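Probable ss-1,3-N-acetylglucosaminyltransferase (PDB 6H1J) is a probable glycosyltransferase of family 2, built on a GT-A-type fold that is followed by a TarS-like linker domain. Local coordinates at residues N44-S49 against H116-E121; Y52-I57 against G76-K81; E33-T38 against N69-Y74; G156-A161 against Y213-D218. All coordinates share one frame; numbering follows the deposited sequence.

Contact 1: residues N44-S49 against H116-E121; sequences NQTMKS and HERALE. With MG (magnesium ion), chain I.
At the N-terminal end of helix 119-129 in the GT-A-type domain, Gln45 and Thr46, from the loop that follows helix 35-43, dock onto a type I beta turn running from His116 to Ala119. The Gln45 amide works at both ends. Its OE1 accepts the backbone N of Leu120 at 2.9 Å in a nearly straight bond (169° at the hydrogen), taking up an N-H of the first helical turn. Its NE2 gives a hydrogen to His116 O at 3.0 Å, approaching above the carbonyl plane, while the turn's own Ala119 N reaches the same oxygen from the opposite face; NE2 also binds Ser41 O, helping fix its rotation. A bend at chi2 (-66°) folds the Gln45 chain back across Leu120, whose CG lies 3.3 Å from Gln45 OE1. Next along the loop, Thr46 N donates to Glu117 O at 2.8 Å, and Thr46 OG1 donates to Glu121 OE1 at 2.9 Å, on the anti side of that carboxylate but tilted from its plane. One water accepts from Met47 N and Glu121 N and donates to Gln45 OE1 and Thr46 OG1. On its other flank the loop binds a magnesium ion through Gln45 O, at 2.3 Å, and Met47 O, with four waters completing six ligands. A glutamine and a water thus meet the N-H groups of Leu120 and Glu121, which lack helical acceptors at a helix N-terminus.

Contact 2: residues Y52-I57 against G76-K81; sequences YELIII and GLVRFK
Leu54 and Ile56 bond to Arg79 and Lys81 as neighbouring parallel strands, the two strands of the beta-alpha-beta unit 52-58, 66-72, 79-82 in the Rossmann-like part of the GT-A-type domain. The strand segments run 13° apart. Arg79 is bonded through both its backbone N and its backbone O: N donates to Leu54 O at 2.9 Å, and O accepts Ile56 N at 2.8 Å. Lys81 N continues the ladder to Ile56 O. A water bridges Leu54 N and Leu77 O.

Val78 spreads its two methyls over different partners, CG1 beside Leu54 CD2 at 3.8 Å and CG2 against Ile56 CD1. Behind them, Ile39 of helix 35-43 packs on both Leu54 and Ile56. On the face carrying Ile55 and Ile57, helix 91-100 provides the cover through Met100 and Pro93.

Glu53 reaches Arg79 along this second face. Ser23 OG holds Glu53 OE2, and Met100 O takes a second bond from Arg79 NH1, so each charged group has a further partner. The Arg79 chain turns at chi3 (56°), bringing NH1 to Glu53 OE1 at 3.0 Å on the syn side of the carboxylate but well tilted from its plane, with the oxygen close to the guanidinium plane.

Contact 3: residues E33-T38 against N69-Y74; sequences EKLHRT and NVIKKY
The backbones of 33-38, at the start of helix 35-43, and 69-74, at the end of helix 66-72, stay apart, the closest CA atoms being those of Glu33 and Val70 at 6.4 Å, and side chains bridge the space between them. Val70 fills the centre of the contact. Its CG1 sits over the middle of one face of the His36 imidazole, 3.8 Å from the ring centroid and 8° off the normal, which makes a CH-pi contact, while CG2 approaches His36 NE2 and the CA of Glu33. Val70 CG1 also meets Leu35 CB at 4.0 Å. Deeper in, Leu35 CD2 packs on Ile71 CG1 at 3.7 Å, and both residues rest on Thr28 of strand 22-28, in the parallel part of the sheet on which both helices lie in the GT-A-type domain.

Tyr74 approaches the imidazole from its edge. With His36 CG anti to the carbonyl carbon (chi1 -75°), ND1 faces the phenol, and ND1 and Tyr74 OH form a hydrogen bond of 3.1 Å. The hydroxyl lies in the imidazole plane, and the two rings meet rim to rim with planes 64° apart. Ile39 and Leu43, farther along helix 35-43, support the tyrosine.

The imidazole is thus fixed in two ways, by a methyl over one face and a hydroxyl at its rim. Because either ND1 or OH could supply the proton, the bond can probably adapt to the tautomer of the histidine.

Contact 4: residues G156-A161 against Y213-D218; sequences GNVAKA and YSIKTD
Asn157 stands across Asp218 at about a right angle, its amide plane turned 77° from the carboxylate. ND2 donates to Asp218 OD1 at 2.9 Å; the acceptor lies in the amide plane, but the nitrogen comes to the carboxylate from above its plane. The other end of the amide, OD1, receives the backbone N of Thr217 at 2.9 Å, almost in line with its C=O bond. Asp218 OD2 is in turn bridged by Lys216 NZ at 2.6 Å, so the carboxylate is gripped at both oxygens. Beside the amide, Thr217 lies against the backbone of Gly156, OG1 close to its CA and C and CG2 near its O.

Farther along, from Val158 to Ala161, the loop pairs with strand 213-216, which lies next to strand 134-142 in the mixed sheet of the GT-A-type domain. Val158 and Ile215 form a single antiparallel, hydrogen-bonded bridge, N to O in both directions. Val158 CB sits 4.2 Å from Ile215 CB. Ala161 N then binds Tyr213 O at 2.8 Å. The Ala161 methyl, CB, is directed at the strand and touches Ile215 CD1 at 3.8 Å. Ser214 OG, which also bonds Ser132 OG, donates to Ala159 O at 2.7 Å from outside the carbonyl plane. Tyr126 of helix 119-129 packs against Asn157, Ala159, Ser214 and Lys216, and a water links Ala161 O to Tyr213 N.

Contacts 1, 2 and 3 cluster on one side of the chain's centre; contact 4 touches none of them, its nearest atoms being about 7 Å from contact 1 but about 17 Å from contact 2. Ile71 of contact 3 packs against Ile56 and Phe80 of contact 2, and Tyr52 carries contact 2 on to Gln45, Met47 and Leu120 of contact 1. All four are partly buried, contacts 2 and 3 with about half their touching residues buried, contact 4 with a third. Backbone ladders and aliphatic packing dominate at contact 2; side-chain packing and one side-chain hydrogen bond join the helices of contact 3. Loops bring more polar chemistry, amide, water and metal at contact 1, amide and carboxylate at contact 4.

Contact 1: residues N44-S49 against H116-E121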
# COMPACT_ATOMS: atom_id res chain seq x y z
N ASN B 44 -35.54 20.45 -39.89
CA ASN B 44 -35.57 21.90 -39.69
C ASN B 44 -34.14 22.46 -39.61
O ASN B 44 -33.69 22.84 -38.54
CB ASN B 44 -36.37 22.24 -38.43
CG ASN B 44 -36.52 23.74 -38.19
OD1 ASN B 44 -36.68 24.51 -39.13
ND2 ASN B 44 -36.50 24.16 -36.94
N GLN B 45 -33.42 22.50 -40.72
CA GLN B 45 -32.03 23.03 -40.74
C GLN B 45 -31.98 24.28 -41.63
O GLN B 45 -32.71 24.36 -42.62
CB GLN B 45 -31.07 21.97 -41.29
CG GLN B 45 -30.78 20.84 -40.30
CD GLN B 45 -30.01 21.29 -39.08
OE1 GLN B 45 -28.88 21.79 -39.21
NE2 GLN B 45 -30.60 21.09 -37.90
N THR B 46 -31.10 25.22 -41.29
CA THR B 46 -30.79 26.37 -42.16
C THR B 46 -30.16 25.91 -43.48
O THR B 46 -30.32 26.58 -44.50
CB THR B 46 -29.89 27.40 -41.47
OG1 THR B 46 -28.71 26.73 -41.01
CG2 THR B 46 -30.61 28.10 -40.34
N MET B 47 -29.43 24.78 -43.46
CA MET B 47 -28.91 24.18 -44.69
C MET B 47 -30.09 23.84 -45.62
O MET B 47 -31.08 23.29 -45.20
CB MET B 47 -28.08 22.93 -44.40
CG MET B 47 -27.42 22.32 -45.60
SD MET B 47 -26.34 20.89 -45.32
CE MET B 47 -24.84 21.70 -44.80
N LYS B 48 -29.92 24.10 -46.91
CA LYS B 48 -30.89 23.77 -47.93
C LYS B 48 -31.20 22.27 -47.86
O LYS B 48 -30.30 21.45 -47.84
CB LYS B 48 -30.28 24.15 -49.29
CG LYS B 48 -31.20 24.10 -50.50
CD LYS B 48 -30.49 24.46 -51.80
CE LYS B 48 -29.65 25.71 -51.69
N SER B 49 -32.50 21.91 -47.90
CA SER B 49 -32.92 20.54 -47.64
C SER B 49 -32.28 19.58 -48.64
O SER B 49 -32.07 18.42 -48.35
CB SER B 49 -34.45 20.42 -47.63
OG SER B 49 -34.96 20.92 -48.85
N HIS B 116 -29.61 21.76 -33.15
CA HIS B 116 -29.84 23.18 -33.37
C HIS B 116 -30.08 23.37 -34.87
O HIS B 116 -29.43 22.69 -35.69
CB HIS B 116 -28.60 23.99 -32.92
CG HIS B 116 -28.81 25.46 -32.80
ND1 HIS B 116 -28.84 26.30 -33.90
CD2 HIS B 116 -29.07 26.24 -31.72
CE1 HIS B 116 -29.13 27.54 -33.51
NE2 HIS B 116 -29.26 27.53 -32.16
N GLU B 117 -30.95 24.30 -35.22
CA GLU B 117 -31.29 24.53 -36.64
C GLU B 117 -30.07 24.95 -37.47
O GLU B 117 -30.09 24.77 -38.71
CB GLU B 117 -32.45 25.51 -36.76
CG GLU B 117 -32.09 26.96 -36.53
CD GLU B 117 -33.28 27.89 -36.80
OE1 GLU B 117 -34.25 27.46 -37.48
OE2 GLU B 117 -33.24 29.05 -36.33
N ARG B 118 -29.02 25.47 -36.83
CA ARG B 118 -27.83 25.95 -37.60
C ARG B 118 -26.66 24.96 -37.53
O ARG B 118 -25.56 25.32 -37.99
CB ARG B 118 -27.38 27.31 -37.07
CG ARG B 118 -28.48 28.37 -37.06
CD ARG B 118 -27.93 29.75 -36.75
NE ARG B 118 -26.54 29.88 -37.14
CZ ARG B 118 -26.12 30.46 -38.25
NH1 ARG B 118 -26.52 30.00 -39.43
NH2 ARG B 118 -25.29 31.49 -38.20
N ALA B 119 -26.90 23.75 -37.02
CA ALA B 119 -25.84 22.75 -36.83
C ALA B 119 -25.18 22.35 -38.16
O ALA B 119 -23.94 22.42 -38.29
CB ALA B 119 -26.36 21.52 -36.12
N LEU B 120 -25.96 21.86 -39.13
CA LEU B 120 -25.33 21.30 -40.34
C LEU B 120 -24.61 22.38 -41.16
O LEU B 120 -23.45 22.23 -41.55
CB LEU B 120 -26.39 20.57 -41.18
CG LEU B 120 -27.04 19.34 -40.54
CD1 LEU B 120 -27.84 18.55 -41.56
CD2 LEU B 120 -26.03 18.43 -39.86
N GLU B 121 -25.28 23.52 -41.36
CA GLU B 121 -24.72 24.62 -42.13
C GLU B 121 -23.44 25.16 -41.47
O GLU B 121 -22.40 25.35 -42.15
CB GLU B 121 -25.76 25.74 -42.28
CG GLU B 121 -25.13 27.00 -42.81
CD GLU B 121 -26.07 27.92 -43.53
OE1 GLU B 121 -27.13 28.24 -42.94
OE2 GLU B 121 -25.75 28.26 -44.68
MG MG I . -33.38 24.02 -44.78
O HOH W 1 -34.73 26.82 -40.74
O HOH W 2 -28.08 24.08 -40.83
O HOH W 3 -32.91 26.19 -45.68
O HOH W 4 -34.49 24.12 -47.13
O HOH W 5 -33.82 21.96 -44.39
O HOH W 6 -35.55 25.23 -44.24

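Contact 2: residues Y52-I57 against G76-K81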
# COMPACT_ATOMS: atom_id res chain seq x y z
N TYR B 52 -28.50 17.96 -47.93
CA TYR B 52 -28.23 16.90 -46.93
C TYR B 52 -29.34 15.85 -46.91
O TYR B 52 -30.39 16.00 -47.52
CB TYR B 52 -28.04 17.52 -45.55
CG TYR B 52 -29.28 18.06 -44.90
CD1 TYR B 52 -29.74 19.34 -45.19
CD2 TYR B 52 -29.97 17.32 -43.97
CE1 TYR B 52 -30.87 19.86 -44.57
CE2 TYR B 52 -31.12 17.80 -43.36
CZ TYR B 52 -31.56 19.08 -43.65
OH TYR B 52 -32.66 19.56 -43.01
N GLU B 53 -29.07 14.74 -46.23
CA GLU B 53 -30.00 13.64 -46.11
C GLU B 53 -29.95 13.06 -44.68
O GLU B 53 -28.92 13.10 -44.03
CB GLU B 53 -29.67 12.56 -47.14
CG GLU B 53 -28.29 11.93 -46.94
CD GLU B 53 -27.95 10.81 -47.92
OE1 GLU B 53 -28.81 10.49 -48.74
OE2 GLU B 53 -26.82 10.28 -47.87
N LEU B 54 -31.08 12.57 -44.19
CA LEU B 54 -31.19 11.84 -42.95
C LEU B 54 -31.37 10.36 -43.32
O LEU B 54 -32.35 10.02 -43.99
CB LEU B 54 -32.40 12.34 -42.16
CG LEU B 54 -32.73 11.60 -40.86
CD1 LEU B 54 -31.51 11.46 -39.95
CD2 LEU B 54 -33.86 12.29 -40.10
N ILE B 55 -30.44 9.51 -42.90
CA ILE B 55 -30.52 8.05 -43.08
C ILE B 55 -30.89 7.45 -41.73
O ILE B 55 -30.12 7.59 -40.79
CB ILE B 55 -29.19 7.45 -43.61
CG1 ILE B 55 -28.67 8.20 -44.85
CG2 ILE B 55 -29.37 5.96 -43.89
CD1 ILE B 55 -27.32 7.74 -45.35
N ILE B 56 -32.09 6.85 -41.64
CA ILE B 56 -32.56 6.20 -40.42
C ILE B 56 -32.40 4.69 -40.60
O ILE B 56 -32.89 4.15 -41.56
CB ILE B 56 -34.01 6.58 -40.09
CG1 ILE B 56 -34.20 8.09 -40.06
CG2 ILE B 56 -34.46 5.91 -38.79
CD1 ILE B 56 -35.63 8.53 -39.92
N ILE B 57 -31.71 4.04 -39.65
CA ILE B 57 -31.58 2.59 -39.63
C ILE B 57 -32.21 2.06 -38.33
O ILE B 57 -31.71 2.29 -37.25
CB ILE B 57 -30.11 2.14 -39.75
CG1 ILE B 57 -29.44 2.74 -40.99
CG2 ILE B 57 -30.04 0.62 -39.77
CD1 ILE B 57 -28.62 3.96 -40.71
N GLY B 76 -40.27 9.72 -47.81
CA GLY B 76 -40.00 10.67 -48.85
C GLY B 76 -39.12 11.80 -48.39
O GLY B 76 -38.63 12.52 -49.25
N LEU B 77 -38.90 11.96 -47.07
CA LEU B 77 -38.06 13.04 -46.55
C LEU B 77 -36.78 12.49 -45.93
O LEU B 77 -35.90 13.28 -45.61
CB LEU B 77 -38.83 13.89 -45.53
CG LEU B 77 -40.13 14.51 -46.02
CD1 LEU B 77 -40.79 15.32 -44.90
CD2 LEU B 77 -39.91 15.40 -47.23
N VAL B 78 -36.69 11.17 -45.78
CA VAL B 78 -35.60 10.49 -45.17
C VAL B 78 -35.31 9.25 -46.00
O VAL B 78 -36.17 8.74 -46.72
CB VAL B 78 -35.92 10.11 -43.71
CG1 VAL B 78 -36.31 11.32 -42.88
CG2 VAL B 78 -37.00 9.04 -43.65
N ARG B 79 -34.09 8.73 -45.87
CA ARG B 79 -33.84 7.39 -46.35
C ARG B 79 -33.93 6.45 -45.16
O ARG B 79 -33.52 6.78 -44.06
CB ARG B 79 -32.48 7.36 -47.04
CG ARG B 79 -32.42 8.30 -48.24
CD ARG B 79 -31.02 8.32 -48.79
NE ARG B 79 -30.59 6.96 -49.13
CZ ARG B 79 -29.33 6.63 -49.31
NH1 ARG B 79 -28.40 7.56 -49.15
NH2 ARG B 79 -29.02 5.40 -49.69
N PHE B 80 -34.48 5.27 -45.38
CA PHE B 80 -34.78 4.38 -44.29
C PHE B 80 -34.46 2.94 -44.67
O PHE B 80 -34.78 2.50 -45.76
CB PHE B 80 -36.25 4.55 -43.89
CG PHE B 80 -36.75 3.47 -42.97
CD1 PHE B 80 -36.30 3.39 -41.66
CD2 PHE B 80 -37.63 2.50 -43.43
CE1 PHE B 80 -36.76 2.39 -40.81
CE2 PHE B 80 -38.07 1.49 -42.59
CZ PHE B 80 -37.63 1.43 -41.28
N LYS B 81 -33.84 2.21 -43.73
CA LYS B 81 -33.63 0.77 -43.85
C LYS B 81 -33.93 0.11 -42.50
O LYS B 81 -33.51 0.60 -41.45
CB LYS B 81 -32.21 0.52 -44.36
CG LYS B 81 -31.76 -0.93 -44.30
CD LYS B 81 -30.52 -1.22 -45.11
CE LYS B 81 -30.82 -1.51 -46.56
NZ LYS B 81 -29.58 -1.64 -47.35
O HOH W 7 -33.35 13.17 -45.90

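Contact 3: residues E33-T38 against N69-Y74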
# COMPACT_ATOMS: atom_id res chain seq x y z
N GLU B 33 -42.89 7.57 -30.12
CA GLU B 33 -43.39 8.93 -30.44
C GLU B 33 -42.30 9.99 -30.24
O GLU B 33 -42.31 11.00 -30.93
CB GLU B 33 -44.64 9.21 -29.59
CG GLU B 33 -44.87 10.68 -29.25
CD GLU B 33 -43.98 11.25 -28.16
OE1 GLU B 33 -43.64 12.46 -28.24
OE2 GLU B 33 -43.63 10.50 -27.22
N LYS B 34 -41.39 9.78 -29.28
CA LYS B 34 -40.27 10.69 -28.98
C LYS B 34 -39.54 11.11 -30.26
O LYS B 34 -39.09 12.24 -30.39
CB LYS B 34 -39.25 10.01 -28.06
CG LYS B 34 -39.57 10.02 -26.57
CD LYS B 34 -38.51 9.33 -25.72
CE LYS B 34 -38.28 7.89 -26.11
NZ LYS B 34 -37.44 7.17 -25.12
N LEU B 35 -39.39 10.15 -31.18
CA LEU B 35 -38.57 10.25 -32.38
C LEU B 35 -39.01 11.41 -33.29
O LEU B 35 -38.17 11.94 -34.04
CB LEU B 35 -38.66 8.90 -33.09
CG LEU B 35 -37.52 8.55 -34.02
CD1 LEU B 35 -36.19 8.51 -33.26
CD2 LEU B 35 -37.80 7.22 -34.69
N HIS B 36 -40.30 11.80 -33.25
CA HIS B 36 -40.80 12.96 -34.02
C HIS B 36 -39.88 14.17 -33.81
O HIS B 36 -39.48 14.82 -34.79
CB HIS B 36 -42.24 13.37 -33.62
CG HIS B 36 -43.31 12.48 -34.14
ND1 HIS B 36 -43.78 12.56 -35.44
CD2 HIS B 36 -44.01 11.48 -33.55
CE1 HIS B 36 -44.71 11.64 -35.63
NE2 HIS B 36 -44.87 10.97 -34.48
N ARG B 37 -39.60 14.49 -32.55
CA ARG B 37 -38.89 15.71 -32.21
C ARG B 37 -37.43 15.66 -32.72
O ARG B 37 -36.88 16.66 -33.18
CB ARG B 37 -38.96 15.96 -30.70
CG ARG B 37 -38.68 17.40 -30.30
CD ARG B 37 -39.26 17.77 -28.94
NE ARG B 37 -38.56 17.14 -27.83
CZ ARG B 37 -37.68 17.75 -27.04
NH1 ARG B 37 -37.15 17.11 -26.01
NH2 ARG B 37 -37.36 19.01 -27.27
N THR B 38 -36.82 14.48 -32.69
CA THR B 38 -35.47 14.31 -33.20
C THR B 38 -35.47 14.45 -34.73
O THR B 38 -34.62 15.17 -35.26
CB THR B 38 -34.88 12.96 -32.79
OG1 THR B 38 -34.74 12.92 -31.36
CG2 THR B 38 -33.55 12.68 -33.45
N ASN B 69 -44.05 3.32 -37.46
CA ASN B 69 -45.16 4.24 -37.77
C ASN B 69 -44.69 5.69 -37.74
O ASN B 69 -45.06 6.47 -38.61
CB ASN B 69 -46.35 4.03 -36.82
CG ASN B 69 -47.06 2.72 -37.09
OD1 ASN B 69 -46.90 2.16 -38.16
ND2 ASN B 69 -47.84 2.23 -36.12
N VAL B 70 -43.83 6.04 -36.77
CA VAL B 70 -43.33 7.39 -36.69
C VAL B 70 -42.44 7.65 -37.91
O VAL B 70 -42.52 8.69 -38.53
CB VAL B 70 -42.56 7.65 -35.39
CG1 VAL B 70 -41.83 8.99 -35.46
CG2 VAL B 70 -43.46 7.57 -34.17
N ILE B 71 -41.55 6.71 -38.20
CA ILE B 71 -40.59 6.86 -39.28
C ILE B 71 -41.34 6.99 -40.61
O ILE B 71 -40.97 7.85 -41.45
CB ILE B 71 -39.55 5.72 -39.27
CG1 ILE B 71 -38.64 5.80 -38.04
CG2 ILE B 71 -38.74 5.72 -40.55
CD1 ILE B 71 -37.87 4.53 -37.75
N LYS B 72 -42.39 6.18 -40.79
CA LYS B 72 -43.18 6.19 -42.02
C LYS B 72 -43.88 7.55 -42.24
O LYS B 72 -44.11 7.92 -43.39
CB LYS B 72 -44.13 4.99 -42.03
CG LYS B 72 -43.37 3.69 -42.25
CD LYS B 72 -44.17 2.45 -42.52
CE LYS B 72 -43.22 1.31 -42.89
NZ LYS B 72 -43.93 0.06 -43.23
N LYS B 73 -44.13 8.32 -41.19
CA LYS B 73 -44.71 9.68 -41.33
C LYS B 73 -43.78 10.63 -42.09
O LYS B 73 -44.25 11.70 -42.49
CB LYS B 73 -45.11 10.29 -39.98
CG LYS B 73 -46.42 9.75 -39.38
CD LYS B 73 -47.66 10.02 -40.21
CE LYS B 73 -48.86 9.17 -39.86
NZ LYS B 73 -49.68 9.79 -38.79
N TYR B 74 -42.50 10.27 -42.26
CA TYR B 74 -41.52 11.12 -42.92
C TYR B 74 -41.01 10.48 -44.22
O TYR B 74 -39.98 10.89 -44.74
CB TYR B 74 -40.36 11.39 -41.94
CG TYR B 74 -40.81 12.17 -40.74
CD1 TYR B 74 -41.06 13.54 -40.84
CD2 TYR B 74 -41.10 11.52 -39.55
CE1 TYR B 74 -41.59 14.25 -39.77
CE2 TYR B 74 -41.59 12.22 -38.46
CZ TYR B 74 -41.81 13.59 -38.57
OH TYR B 74 -42.30 14.27 -37.50

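Contact 4: residues G156-A161 against Y213-D218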
# COMPACT_ATOMS: atom_id res chain seq x y z
N GLY B 156 -13.09 28.27 -27.14
CA GLY B 156 -13.83 29.00 -28.16
C GLY B 156 -13.70 28.28 -29.49
O GLY B 156 -13.51 27.06 -29.51
N ASN B 157 -13.82 29.03 -30.59
CA ASN B 157 -13.78 28.46 -31.94
C ASN B 157 -12.32 28.16 -32.28
O ASN B 157 -11.51 29.05 -32.16
CB ASN B 157 -14.42 29.42 -32.96
CG ASN B 157 -15.88 29.68 -32.65
OD1 ASN B 157 -16.64 28.73 -32.46
ND2 ASN B 157 -16.25 30.93 -32.47
N VAL B 158 -12.01 26.91 -32.67
CA VAL B 158 -10.63 26.48 -32.94
C VAL B 158 -10.62 25.95 -34.37
O VAL B 158 -11.26 24.97 -34.67
CB VAL B 158 -10.14 25.39 -31.96
CG1 VAL B 158 -8.72 24.95 -32.25
CG2 VAL B 158 -10.30 25.81 -30.50
N ALA B 159 -9.89 26.61 -35.26
CA ALA B 159 -9.89 26.24 -36.68
C ALA B 159 -9.04 24.99 -36.92
O ALA B 159 -9.42 24.12 -37.72
CB ALA B 159 -9.39 27.41 -37.49
N LYS B 160 -7.89 24.92 -36.23
CA LYS B 160 -6.95 23.83 -36.32
C LYS B 160 -6.60 23.32 -34.91
O LYS B 160 -5.63 23.78 -34.30
CB LYS B 160 -5.68 24.34 -37.01
CG LYS B 160 -5.81 24.59 -38.50
CD LYS B 160 -5.62 23.31 -39.29
CE LYS B 160 -5.40 23.56 -40.77
NZ LYS B 160 -6.70 23.73 -41.46
N ALA B 161 -7.37 22.35 -34.41
CA ALA B 161 -7.31 21.90 -33.04
C ALA B 161 -6.29 20.78 -32.91
O ALA B 161 -5.92 20.12 -33.91
CB ALA B 161 -8.68 21.42 -32.63
N TYR B 213 -8.70 19.18 -37.53
CA TYR B 213 -9.84 19.11 -36.66
C TYR B 213 -10.26 20.54 -36.31
O TYR B 213 -9.40 21.39 -36.10
CB TYR B 213 -9.48 18.37 -35.35
CG TYR B 213 -8.48 17.25 -35.50
CD1 TYR B 213 -8.68 16.21 -36.40
CD2 TYR B 213 -7.35 17.20 -34.69
CE1 TYR B 213 -7.75 15.19 -36.52
CE2 TYR B 213 -6.43 16.15 -34.77
CZ TYR B 213 -6.63 15.15 -35.69
OH TYR B 213 -5.72 14.13 -35.77
N SER B 214 -11.56 20.78 -36.20
CA SER B 214 -12.11 22.09 -35.87
C SER B 214 -13.14 21.93 -34.76
O SER B 214 -13.82 20.91 -34.69
CB SER B 214 -12.75 22.73 -37.08
OG SER B 214 -11.80 22.87 -38.12
N ILE B 215 -13.27 22.98 -33.95
CA ILE B 215 -14.20 23.02 -32.84
C ILE B 215 -14.97 24.33 -32.97
O ILE B 215 -14.35 25.34 -33.15
CB ILE B 215 -13.46 22.94 -31.48
CG1 ILE B 215 -12.65 21.65 -31.35
CG2 ILE B 215 -14.44 23.13 -30.32
CD1 ILE B 215 -11.60 21.74 -30.26
N LYS B 216 -16.30 24.25 -32.92
CA LYS B 216 -17.19 25.41 -33.04
C LYS B 216 -18.05 25.49 -31.77
O LYS B 216 -18.62 24.48 -31.36
CB LYS B 216 -18.00 25.26 -34.33
CG LYS B 216 -18.73 26.50 -34.83
CD LYS B 216 -17.90 27.45 -35.63
CE LYS B 216 -18.70 28.25 -36.63
NZ LYS B 216 -19.53 29.28 -35.97
N THR B 217 -18.17 26.68 -31.18
CA THR B 217 -18.81 26.87 -29.85
C THR B 217 -19.82 28.02 -29.84
O THR B 217 -20.27 28.43 -28.77
CB THR B 217 -17.74 27.14 -28.78
OG1 THR B 217 -17.04 28.35 -29.08
CG2 THR B 217 -16.77 25.99 -28.68
N ASP B 218 -20.24 28.52 -31.01
CA ASP B 218 -21.11 29.69 -31.07
C ASP B 218 -22.53 29.36 -30.57
O ASP B 218 -23.22 30.24 -30.05
CB ASP B 218 -21.12 30.29 -32.47
CG ASP B 218 -19.79 30.92 -32.85
OD1 ASP B 218 -19.07 31.41 -31.96
OD2 ASP B 218 -19.51 30.97 -34.05
O HOH W 8 -6.00 20.07 -36.60